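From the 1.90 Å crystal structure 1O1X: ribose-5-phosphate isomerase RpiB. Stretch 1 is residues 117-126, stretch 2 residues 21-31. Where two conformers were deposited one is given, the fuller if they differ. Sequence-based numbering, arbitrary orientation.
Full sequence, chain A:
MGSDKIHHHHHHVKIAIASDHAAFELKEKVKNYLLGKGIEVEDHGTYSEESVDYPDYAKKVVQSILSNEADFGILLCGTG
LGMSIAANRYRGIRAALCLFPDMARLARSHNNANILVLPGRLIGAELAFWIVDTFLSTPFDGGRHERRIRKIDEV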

# COMPACT_ATOMS: atom_id res chain seq x y z
N VAL A 117 2.73 -1.48 15.07
CA VAL A 117 2.50 -2.82 14.60
C VAL A 117 2.89 -2.88 13.12
O VAL A 117 2.44 -2.05 12.30
CB VAL A 117 1.00 -3.25 14.80
CG1 VAL A 117 0.76 -4.64 14.22
CG2 VAL A 117 0.58 -3.16 16.26
N LEU A 118 3.65 -3.91 12.79
CA LEU A 118 4.14 -4.12 11.45
C LEU A 118 3.74 -5.49 10.92
O LEU A 118 3.76 -6.47 11.64
CB LEU A 118 5.67 -4.04 11.41
CG LEU A 118 6.31 -2.75 11.85
CD1 LEU A 118 7.81 -2.92 12.04
CD2 LEU A 118 6.02 -1.67 10.84
N PRO A 119 3.41 -5.55 9.64
CA PRO A 119 3.13 -6.82 8.97
C PRO A 119 4.37 -7.53 8.40
O PRO A 119 4.86 -7.20 7.29
CB PRO A 119 2.22 -6.40 7.85
CG PRO A 119 2.69 -5.07 7.49
CD PRO A 119 3.24 -4.42 8.74
N GLY A 120 4.78 -8.57 9.09
CA GLY A 120 6.02 -9.29 8.81
C GLY A 120 6.11 -10.01 7.51
O GLY A 120 7.19 -10.27 7.05
N ARG A 121 4.99 -10.37 6.90
CA ARG A 121 5.00 -10.99 5.58
C ARG A 121 4.64 -10.07 4.43
O ARG A 121 4.69 -10.50 3.29
CB ARG A 121 4.00 -12.13 5.54
CG ARG A 121 4.22 -13.19 6.55
CD ARG A 121 5.53 -13.86 6.47
NE ARG A 121 5.35 -15.27 6.79
CZ ARG A 121 6.32 -16.15 6.84
NH1 ARG A 121 7.59 -15.77 6.59
NH2 ARG A 121 6.03 -17.41 7.15
N LEU A 122 4.20 -8.86 4.73
CA LEU A 122 3.66 -7.97 3.73
C LEU A 122 4.66 -6.89 3.29
O LEU A 122 4.65 -6.51 2.13
CB LEU A 122 2.39 -7.30 4.21
CG LEU A 122 1.20 -8.20 4.58
CD1 LEU A 122 0.05 -7.29 4.94
CD2 LEU A 122 0.81 -9.18 3.53
N ILE A 123 5.48 -6.38 4.22
CA ILE A 123 6.40 -5.31 3.88
C ILE A 123 7.85 -5.77 3.89
O ILE A 123 8.25 -6.72 4.56
CB ILE A 123 6.27 -4.04 4.77
CG1 ILE A 123 6.58 -4.34 6.23
CG2 ILE A 123 4.89 -3.37 4.56
CD1 ILE A 123 6.67 -2.99 7.06
N GLY A 124 8.64 -5.01 3.16
CA GLY A 124 10.07 -5.17 3.09
C GLY A 124 10.74 -4.54 4.28
O GLY A 124 10.24 -3.60 4.89
N ALA A 125 11.89 -5.06 4.60
CA ALA A 125 12.67 -4.60 5.71
C ALA A 125 13.04 -3.13 5.61
O ALA A 125 12.91 -2.40 6.59
CB ALA A 125 13.88 -5.44 5.81
N GLU A 126 13.49 -2.66 4.46
CA GLU A 126 13.90 -1.26 4.38
C GLU A 126 12.69 -0.31 4.56
O GLU A 126 12.78 0.71 5.25
CB GLU A 126 14.65 -0.97 3.08
CG GLU A 126 14.72 0.51 2.71
CD GLU A 126 16.10 1.16 2.82
OE1 GLU A 126 16.53 1.45 3.97
OE2 GLU A 126 16.69 1.49 1.73
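Stretch 2 21-31: HAAFELKEKVK

How does stretch 2 begin against stretch 1? A type I beta turn runs from His-21 to Phe-24, closed by a weak bond from Phe-24 N to His-21 O (3.4 Å). It carries Ala-22 O over one face of the Arg-121 guanidinium, 3.2 Å from Arg-121 NE, at an angle too poor for a hydrogen bond.

Where do the two backbones come closest? Ala-23, the N-cap residue, meets Gly-120, their CA atoms 4.1 Å apart. Ala-23 CB packs 3.6 Å from Gly-120 CA; a CB on Gly-120 would lie 2.2 Å from Ala-23 CB, so the absent side chain permits this approach. No direct hydrogen bond joins the stretches, but a water accepts from Leu-26 N (3.0 Å) and donates to Gly-120 O (3.0 Å) and, weakly, to Ala-22 O (3.4 Å).

What does the helix from Phe-24 onward contribute? Chiefly Leu-26, chi1 t and chi2 p, the residue most covered by stretch 1. Its CD2 lies 3.8 Å from Gly-120 CA and 4.1 Å from Ile-123 CG1, while its CD1 reaches Ala-125 CA at 3.7 Å.

How does the contact end? One turn on, Lys-29 CD passes 4.1 Å from Ala-125 CB, and Lys-29 NZ bridges back to Glu-25 OE2 (3.2 Å). Val-30 CG2 then meets Leu-118 CD1 at 4.3 Å.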

# COMPACT_ATOMS: atom_id res chain seq x y z
N HIS A 21 5.86 -16.43 15.10
CA HIS A 21 6.76 -17.10 14.18
C HIS A 21 6.72 -16.57 12.74
O HIS A 21 7.74 -16.61 12.06
CB HIS A 21 6.45 -18.61 14.18
CG HIS A 21 5.03 -18.93 13.83
ND1 HIS A 21 3.96 -18.57 14.62
CD2 HIS A 21 4.51 -19.56 12.75
CE1 HIS A 21 2.84 -18.95 14.04
NE2 HIS A 21 3.14 -19.58 12.91
N ALA A 22 5.54 -16.17 12.27
CA ALA A 22 5.37 -15.68 10.89
C ALA A 22 6.16 -14.37 10.62
O ALA A 22 6.64 -14.15 9.52
CB ALA A 22 3.92 -15.42 10.58
N ALA A 23 6.33 -13.53 11.64
CA ALA A 23 7.06 -12.29 11.46
C ALA A 23 8.40 -12.31 12.17
O ALA A 23 8.99 -11.25 12.32
CB ALA A 23 6.22 -11.11 11.94
N PHE A 24 8.90 -13.49 12.55
CA PHE A 24 10.18 -13.62 13.24
C PHE A 24 11.32 -12.99 12.44
O PHE A 24 12.18 -12.32 12.99
CB PHE A 24 10.53 -15.11 13.52
CG PHE A 24 11.90 -15.33 14.14
CD1 PHE A 24 12.14 -15.01 15.47
CD2 PHE A 24 12.95 -15.84 13.41
CE1 PHE A 24 13.40 -15.18 16.03
CE2 PHE A 24 14.19 -16.02 13.97
CZ PHE A 24 14.41 -15.68 15.28
N GLU A 25 11.38 -13.23 11.14
CA GLU A 25 12.48 -12.74 10.33
C GLU A 25 12.55 -11.23 10.31
O GLU A 25 13.62 -10.65 10.52
CB GLU A 25 12.37 -13.28 8.93
CG GLU A 25 13.52 -12.90 8.00
CD GLU A 25 13.20 -13.30 6.55
OE1 GLU A 25 13.03 -14.50 6.30
OE2 GLU A 25 13.03 -12.38 5.70
N LEU A 26 11.41 -10.59 10.12
CA LEU A 26 11.39 -9.14 10.08
C LEU A 26 11.67 -8.59 11.48
O LEU A 26 12.33 -7.57 11.62
CB LEU A 26 10.09 -8.59 9.52
CG LEU A 26 10.02 -7.06 9.38
CD1 LEU A 26 11.07 -6.52 8.48
CD2 LEU A 26 8.67 -6.60 8.91
N LYS A 27 11.15 -9.26 12.52
CA LYS A 27 11.36 -8.83 13.91
C LYS A 27 12.87 -8.77 14.20
O LYS A 27 13.35 -7.83 14.77
CB LYS A 27 10.66 -9.78 14.88
CG LYS A 27 10.77 -9.38 16.37
CD LYS A 27 11.88 -10.04 17.13
CE LYS A 27 11.49 -11.46 17.55
NZ LYS A 27 12.66 -12.17 18.18
N GLU A 28 13.59 -9.81 13.81
CA GLU A 28 15.03 -9.87 13.95
C GLU A 28 15.75 -8.74 13.21
O GLU A 28 16.67 -8.13 13.75
CB GLU A 28 15.52 -11.24 13.46
CG GLU A 28 15.08 -12.40 14.37
CD GLU A 28 15.75 -12.34 15.73
OE1 GLU A 28 16.99 -12.51 15.79
OE2 GLU A 28 15.05 -12.09 16.75
N LYS A 29 15.34 -8.47 11.97
CA LYS A 29 15.93 -7.39 11.20
C LYS A 29 15.68 -6.02 11.83
O LYS A 29 16.57 -5.21 11.92
CB LYS A 29 15.42 -7.43 9.77
CG LYS A 29 15.96 -8.63 9.01
CD LYS A 29 15.36 -8.74 7.64
CE LYS A 29 16.10 -9.80 6.82
NZ LYS A 29 15.29 -10.15 5.62
N VAL A 30 14.48 -5.80 12.32
CA VAL A 30 14.12 -4.54 12.99
C VAL A 30 14.89 -4.37 14.29
O VAL A 30 15.42 -3.31 14.60
CB VAL A 30 12.61 -4.44 13.19
CG1 VAL A 30 12.26 -3.31 14.12
CG2 VAL A 30 11.90 -4.23 11.82
N LYS A 31 14.95 -5.44 15.07
CA LYS A 31 15.76 -5.45 16.28
C LYS A 31 17.20 -5.09 16.01
O LYS A 31 17.73 -4.21 16.67
CB LYS A 31 15.70 -6.79 16.95
CG LYS A 31 16.59 -6.89 18.17
CD LYS A 31 16.38 -8.18 18.90
CE LYS A 31 17.01 -9.33 18.23
NZ LYS A 31 17.00 -10.38 19.28
O HOH W 1 9.04 -11.88 8.74